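Local coordinates for protein collagen adhesin (Staphylococcus aureus, PDB 2F68) that probably binds collagen through its extracellular domains, as a surface adhesin that is proposed to hug the collagen molecule, at residues A[185-197]-A[258-271]. Numbering follows the deposited sequence.
Sequences TIKDQIQGGQQLD and YKTKITNEQQKEFV
Leu196 and Ile190 both pack obliquely against the ring of Tyr258, Leu196 CD1 lying 3.6 Å from Tyr258 CD1 and Ile190 CD1 reaching Tyr258 CE1 at 3.7 Å. Tyr258 carries its CG between the backbone N and the carbonyl carbon (chi1 61°), which swings the ring towards strand 185-190. Tyr258 OH ends 3.0 Å from Asp188 OD1, with ring and carboxylate nearly perpendicular; Asn272 hydrogen-bonds to both of these oxygens. Beside the ring, the methyls Ile190 CG2 and Thr260 CG2 meet tip to tip, while Thr260 OG1 is held by Val167 and Trp169 of the adjoining strand. Gly193 O, closely covered too, accepts from Thr263 N, which sits above the carbonyl plane, and meets the edge of the Phe270 ring at CE1 (3.3 Å).

This close packing spans two antiparallel sheets of the collagen-binding domain, a beta-sandwich in which the chain leaves one sheet at Ile190 and enters the other at Gln194. There Gln195 and Lys261 form an antiparallel hydrogen-bonded pair, with Gln195 N 2.8 Å from Lys261 O.

A polar join links the turns: Gln267 NE2 donates an almost straight bond (169°) to Gly192 O, which lies 3.0 Å from it in the plane of the Gln267 amide, and also bonds Glu269 O; Asn264 ND2 grips Gln267 OE1, so both ends of the amide are fixed. A water links Gly192 O to Val271 N. The open side carries the exposed Lys261 and Thr263 and the partly exposed Gln191.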
loop_
_atom_site.group_PDB
_atom_site.type_symbol
_atom_site.label_atom_id
_atom_site.label_comp_id
_atom_site.label_asym_id
_atom_site.label_seq_id
_atom_site.Cartn_x
_atom_site.Cartn_y
_atom_site.Cartn_z
ATOM N N THR A 185 -4.581 -19.791 -20.314
ATOM C CA THR A 185 -5.539 -20.062 -19.244
ATOM C C THR A 185 -4.956 -19.692 -17.880
ATOM O O THR A 185 -3.915 -20.216 -17.475
ATOM C CB THR A 185 -5.990 -21.544 -19.244
ATOM O OG1 THR A 185 -6.343 -21.942 -20.575
ATOM C CG2 THR A 185 -7.189 -21.748 -18.324
ATOM N N ILE A 186 -5.633 -18.780 -17.188
ATOM C CA ILE A 186 -5.222 -18.337 -15.857
ATOM C C ILE A 186 -6.329 -18.633 -14.845
ATOM O O ILE A 186 -7.463 -18.177 -15.004
ATOM C CB ILE A 186 -4.873 -16.816 -15.825
ATOM C CG1 ILE A 186 -3.954 -16.413 -16.992
ATOM C CG2 ILE A 186 -4.288 -16.414 -14.464
ATOM C CD1 ILE A 186 -2.564 -17.054 -16.995
ATOM N N LYS A 187 -5.993 -19.403 -13.813
ATOM C CA LYS A 187 -6.941 -19.735 -12.749
ATOM C C LYS A 187 -6.525 -19.093 -11.427
ATOM O O LYS A 187 -5.662 -19.613 -10.715
ATOM C CB LYS A 187 -7.090 -21.253 -12.598
ATOM C CG LYS A 187 -7.833 -21.927 -13.742
ATOM C CD LYS A 187 -8.066 -23.402 -13.459
ATOM C CE LYS A 187 -8.784 -24.080 -14.614
ATOM N NZ LYS A 187 -9.009 -25.528 -14.355
ATOM N N ASP A 188 -7.148 -17.960 -11.111
ATOM C CA ASP A 188 -6.814 -17.182 -9.919
ATOM C C ASP A 188 -7.732 -17.520 -8.745
ATOM O O ASP A 188 -8.936 -17.713 -8.920
ATOM C CB ASP A 188 -6.872 -15.683 -10.233
ATOM C CG ASP A 188 -6.304 -14.823 -9.117
ATOM O OD1 ASP A 188 -6.997 -14.629 -8.094
ATOM O OD2 ASP A 188 -5.171 -14.324 -9.272
ATOM N N GLN A 189 -7.142 -17.593 -7.553
ATOM C CA GLN A 189 -7.881 -17.836 -6.314
ATOM C C GLN A 189 -7.468 -16.817 -5.254
ATOM O O GLN A 189 -6.294 -16.738 -4.883
ATOM C CB GLN A 189 -7.641 -19.257 -5.789
ATOM C CG GLN A 189 -8.003 -20.387 -6.752
ATOM C CD GLN A 189 -6.867 -20.759 -7.691
ATOM O OE1 GLN A 189 -5.692 -20.695 -7.326
ATOM N NE2 GLN A 189 -7.216 -21.161 -8.908
ATOM N N ILE A 190 -8.436 -16.039 -4.778
ATOM C CA ILE A 190 -8.188 -15.040 -3.739
ATOM C C ILE A 190 -8.471 -15.652 -2.367
ATOM O O ILE A 190 -9.574 -16.140 -2.111
ATOM C CB ILE A 190 -9.030 -13.755 -3.953
ATOM C CG1 ILE A 190 -8.944 -13.290 -5.412
ATOM C CG2 ILE A 190 -8.569 -12.648 -3.008
ATOM C CD1 ILE A 190 -10.106 -12.424 -5.866
ATOM N N GLN A 191 -7.464 -15.622 -1.496
ATOM C CA GLN A 191 -7.542 -16.268 -0.183
ATOM C C GLN A 191 -8.388 -15.475 0.818
ATOM O O GLN A 191 -8.859 -14.376 0.516
ATOM C CB GLN A 191 -6.138 -16.535 0.378
ATOM C CG GLN A 191 -5.220 -17.349 -0.543
ATOM C CD GLN A 191 -5.784 -18.716 -0.906
ATOM O OE1 GLN A 191 -5.928 -19.045 -2.085
ATOM N NE2 GLN A 191 -6.107 -19.517 0.105
ATOM N N GLY A 192 -8.573 -16.047 2.008
ATOM C CA GLY A 192 -9.417 -15.459 3.049
ATOM C C GLY A 192 -8.893 -14.166 3.647
ATOM O O GLY A 192 -7.707 -13.848 3.532
ATOM N N GLY A 193 -9.792 -13.425 4.292
ATOM C CA GLY A 193 -9.457 -12.143 4.909
ATOM C C GLY A 193 -9.723 -10.951 4.007
ATOM O O GLY A 193 -9.489 -9.806 4.398
ATOM N N GLN A 194 -10.218 -11.226 2.802
ATOM C CA GLN A 194 -10.494 -10.190 1.805
ATOM C C GLN A 194 -11.625 -10.594 0.858
ATOM O O GLN A 194 -11.822 -11.781 0.582
ATOM C CB GLN A 194 -9.222 -9.843 1.016
ATOM C CG GLN A 194 -8.539 -11.039 0.349
ATOM C CD GLN A 194 -7.105 -10.760 -0.074
ATOM O OE1 GLN A 194 -6.237 -11.625 0.043
ATOM N NE2 GLN A 194 -6.849 -9.553 -0.567
ATOM N N GLN A 195 -12.363 -9.599 0.370
ATOM C CA GLN A 195 -13.466 -9.825 -0.563
ATOM C C GLN A 195 -13.275 -9.018 -1.847
ATOM O O GLN A 195 -13.031 -7.810 -1.802
ATOM C CB GLN A 195 -14.811 -9.494 0.098
ATOM C CG GLN A 195 -16.041 -9.645 -0.807
ATOM C CD GLN A 195 -16.229 -11.056 -1.346
ATOM O OE1 GLN A 195 -16.099 -12.040 -0.615
ATOM N NE2 GLN A 195 -16.546 -11.158 -2.631
ATOM N N LEU A 196 -13.395 -9.702 -2.982
ATOM C CA LEU A 196 -13.203 -9.099 -4.301
ATOM C C LEU A 196 -14.291 -8.084 -4.648
ATOM O O LEU A 196 -15.485 -8.364 -4.514
ATOM C CB LEU A 196 -13.129 -10.197 -5.374
ATOM C CG LEU A 196 -13.275 -9.866 -6.865
ATOM C CD1 LEU A 196 -12.141 -8.987 -7.378
ATOM C CD2 LEU A 196 -13.357 -11.148 -7.672
ATOM N N ASP A 197 -13.859 -6.906 -5.090
ATOM C CA ASP A 197 -14.761 -5.888 -5.613
ATOM C C ASP A 197 -14.774 -5.997 -7.137
ATOM O O ASP A 197 -13.779 -5.695 -7.802
ATOM C CB ASP A 197 -14.320 -4.489 -5.164
ATOM C CG ASP A 197 -15.437 -3.454 -5.259
ATOM O OD1 ASP A 197 -16.441 -3.690 -5.964
ATOM O OD2 ASP A 197 -15.302 -2.389 -4.620
ATOM N N TYR A 258 -7.357 -5.524 -10.092
ATOM C CA TYR A 258 -8.571 -5.578 -9.263
ATOM C C TYR A 258 -8.281 -5.303 -7.789
ATOM O O TYR A 258 -7.208 -5.639 -7.283
ATOM C CB TYR A 258 -9.342 -6.899 -9.431
ATOM C CG TYR A 258 -8.582 -8.150 -9.056
ATOM C CD1 TYR A 258 -8.623 -8.652 -7.755
ATOM C CD2 TYR A 258 -7.842 -8.849 -10.008
ATOM C CE1 TYR A 258 -7.935 -9.808 -7.409
ATOM C CE2 TYR A 258 -7.149 -10.005 -9.670
ATOM C CZ TYR A 258 -7.201 -10.478 -8.371
ATOM O OH TYR A 258 -6.517 -11.623 -8.034
ATOM N N LYS A 259 -9.250 -4.692 -7.112
ATOM C CA LYS A 259 -9.127 -4.351 -5.697
ATOM C C LYS A 259 -9.946 -5.295 -4.822
ATOM O O LYS A 259 -11.072 -5.661 -5.169
ATOM C CB LYS A 259 -9.557 -2.903 -5.450
ATOM C CG LYS A 259 -8.660 -1.856 -6.099
ATOM C CD LYS A 259 -9.187 -0.451 -5.854
ATOM C CE LYS A 259 -8.331 0.590 -6.558
ATOM N NZ LYS A 259 -8.833 1.972 -6.322
ATOM N N THR A 260 -9.368 -5.682 -3.687
ATOM C CA THR A 260 -10.040 -6.555 -2.726
ATOM C C THR A 260 -10.235 -5.844 -1.389
ATOM O O THR A 260 -9.268 -5.411 -0.758
ATOM C CB THR A 260 -9.268 -7.877 -2.506
ATOM O OG1 THR A 260 -7.894 -7.592 -2.218
ATOM C CG2 THR A 260 -9.351 -8.765 -3.743
ATOM N N LYS A 261 -11.494 -5.725 -0.971
ATOM C CA LYS A 261 -11.850 -5.079 0.291
ATOM C C LYS A 261 -11.469 -5.957 1.480
ATOM O O LYS A 261 -11.854 -7.126 1.547
ATOM C CB LYS A 261 -13.351 -4.753 0.319
ATOM C CG LYS A 261 -13.845 -4.053 1.587
ATOM C CD LYS A 261 -13.495 -2.570 1.600
ATOM C CE LYS A 261 -14.021 -1.890 2.854
ATOM N NZ LYS A 261 -13.727 -0.430 2.860
ATOM N N ILE A 262 -10.711 -5.379 2.410
ATOM C CA ILE A 262 -10.254 -6.091 3.603
ATOM C C ILE A 262 -11.401 -6.301 4.595
ATOM O O ILE A 262 -12.037 -5.341 5.038
ATOM C CB ILE A 262 -9.064 -5.359 4.285
ATOM C CG1 ILE A 262 -7.818 -5.425 3.392
ATOM C CG2 ILE A 262 -8.773 -5.948 5.669
ATOM C CD1 ILE A 262 -6.683 -4.517 3.827
ATOM N N THR A 263 -11.658 -7.566 4.919
ATOM C CA THR A 263 -12.677 -7.932 5.902
ATOM C C THR A 263 -12.050 -8.229 7.264
ATOM O O THR A 263 -12.657 -7.965 8.304
ATOM C CB THR A 263 -13.516 -9.148 5.444
ATOM O OG1 THR A 263 -12.645 -10.233 5.099
ATOM C CG2 THR A 263 -14.380 -8.789 4.241
ATOM N N ASN A 264 -10.837 -8.778 7.246
ATOM C CA ASN A 264 -10.090 -9.072 8.466
ATOM C C ASN A 264 -8.988 -8.039 8.700
ATOM O O ASN A 264 -7.922 -8.100 8.080
ATOM C CB ASN A 264 -9.513 -10.493 8.414
ATOM C CG ASN A 264 -9.061 -11.001 9.779
ATOM O OD1 ASN A 264 -9.347 -10.397 10.814
ATOM N ND2 ASN A 264 -8.357 -12.127 9.780
ATOM N N GLU A 265 -9.261 -7.094 9.598
ATOM C CA GLU A 265 -8.350 -5.981 9.886
ATOM C C GLU A 265 -7.057 -6.419 10.572
ATOM O O GLU A 265 -5.993 -5.849 10.324
ATOM C CB GLU A 265 -9.053 -4.916 10.737
ATOM C CG GLU A 265 -10.134 -4.129 10.003
ATOM C CD GLU A 265 -10.786 -3.064 10.872
ATOM O OE1 GLU A 265 -11.112 -3.355 12.043
ATOM O OE2 GLU A 265 -10.980 -1.933 10.377
ATOM N N GLN A 266 -7.158 -7.433 11.431
ATOM C CA GLN A 266 -6.019 -7.917 12.214
ATOM C C GLN A 266 -5.115 -8.897 11.461
ATOM O O GLN A 266 -4.061 -9.289 11.971
ATOM C CB GLN A 266 -6.501 -8.539 13.532
ATOM C CG GLN A 266 -6.623 -7.553 14.694
ATOM C CD GLN A 266 -7.720 -6.518 14.498
ATOM O OE1 GLN A 266 -8.843 -6.846 14.113
ATOM N NE2 GLN A 266 -7.398 -5.259 14.772
ATOM N N GLN A 267 -5.527 -9.284 10.254
ATOM C CA GLN A 267 -4.750 -10.204 9.423
ATOM C C GLN A 267 -3.466 -9.543 8.926
ATOM O O GLN A 267 -3.495 -8.432 8.393
ATOM C CB GLN A 267 -5.592 -10.711 8.247
ATOM C CG GLN A 267 -4.982 -11.893 7.501
ATOM C CD GLN A 267 -5.977 -12.596 6.594
ATOM O OE1 GLN A 267 -7.037 -13.037 7.038
ATOM N NE2 GLN A 267 -5.630 -12.716 5.318
ATOM N N LYS A 268 -2.345 -10.239 9.108
ATOM C CA LYS A 268 -1.022 -9.705 8.778
ATOM C C LYS A 268 -0.676 -9.829 7.296
ATOM O O LYS A 268 -0.036 -8.940 6.730
ATOM C CB LYS A 268 0.060 -10.388 9.622
ATOM C CG LYS A 268 0.017 -10.044 11.104
ATOM C CD LYS A 268 1.111 -10.771 11.869
ATOM C CE LYS A 268 1.067 -10.436 13.351
ATOM N NZ LYS A 268 2.133 -11.144 14.112
ATOM N N GLU A 269 -1.096 -10.930 6.677
ATOM C CA GLU A 269 -0.772 -11.204 5.278
ATOM C C GLU A 269 -2.013 -11.459 4.427
ATOM O O GLU A 269 -2.913 -12.199 4.830
ATOM C CB GLU A 269 0.183 -12.399 5.172
ATOM C CG GLU A 269 1.610 -12.111 5.624
ATOM C CD GLU A 269 2.545 -13.302 5.458
ATOM O OE1 GLU A 269 2.134 -14.323 4.864
ATOM O OE2 GLU A 269 3.700 -13.214 5.923
ATOM N N PHE A 270 -2.048 -10.836 3.252
ATOM C CA PHE A 270 -3.117 -11.058 2.282
ATOM C C PHE A 270 -2.554 -11.756 1.048
ATOM O O PHE A 270 -1.727 -11.194 0.323
ATOM C CB PHE A 270 -3.805 -9.739 1.912
ATOM C CG PHE A 270 -4.457 -9.051 3.079
ATOM C CD1 PHE A 270 -5.722 -9.439 3.516
ATOM C CD2 PHE A 270 -3.806 -8.018 3.746
ATOM C CE1 PHE A 270 -6.326 -8.808 4.599
ATOM C CE2 PHE A 270 -4.404 -7.380 4.829
ATOM C CZ PHE A 270 -5.665 -7.777 5.257
ATOM N N VAL A 271 -3.004 -12.987 0.827
ATOM C CA VAL A 271 -2.442 -13.855 -0.207
ATOM C C VAL A 271 -3.384 -13.996 -1.402
ATOM O O VAL A 271 -4.605 -14.064 -1.244
ATOM C CB VAL A 271 -2.104 -15.267 0.355
ATOM C CG1 VAL A 271 -1.187 -16.029 -0.598
ATOM C CG2 VAL A 271 -1.456 -15.168 1.732
HETATM O O HOH W 1 -5.174 -13.849 2.410
#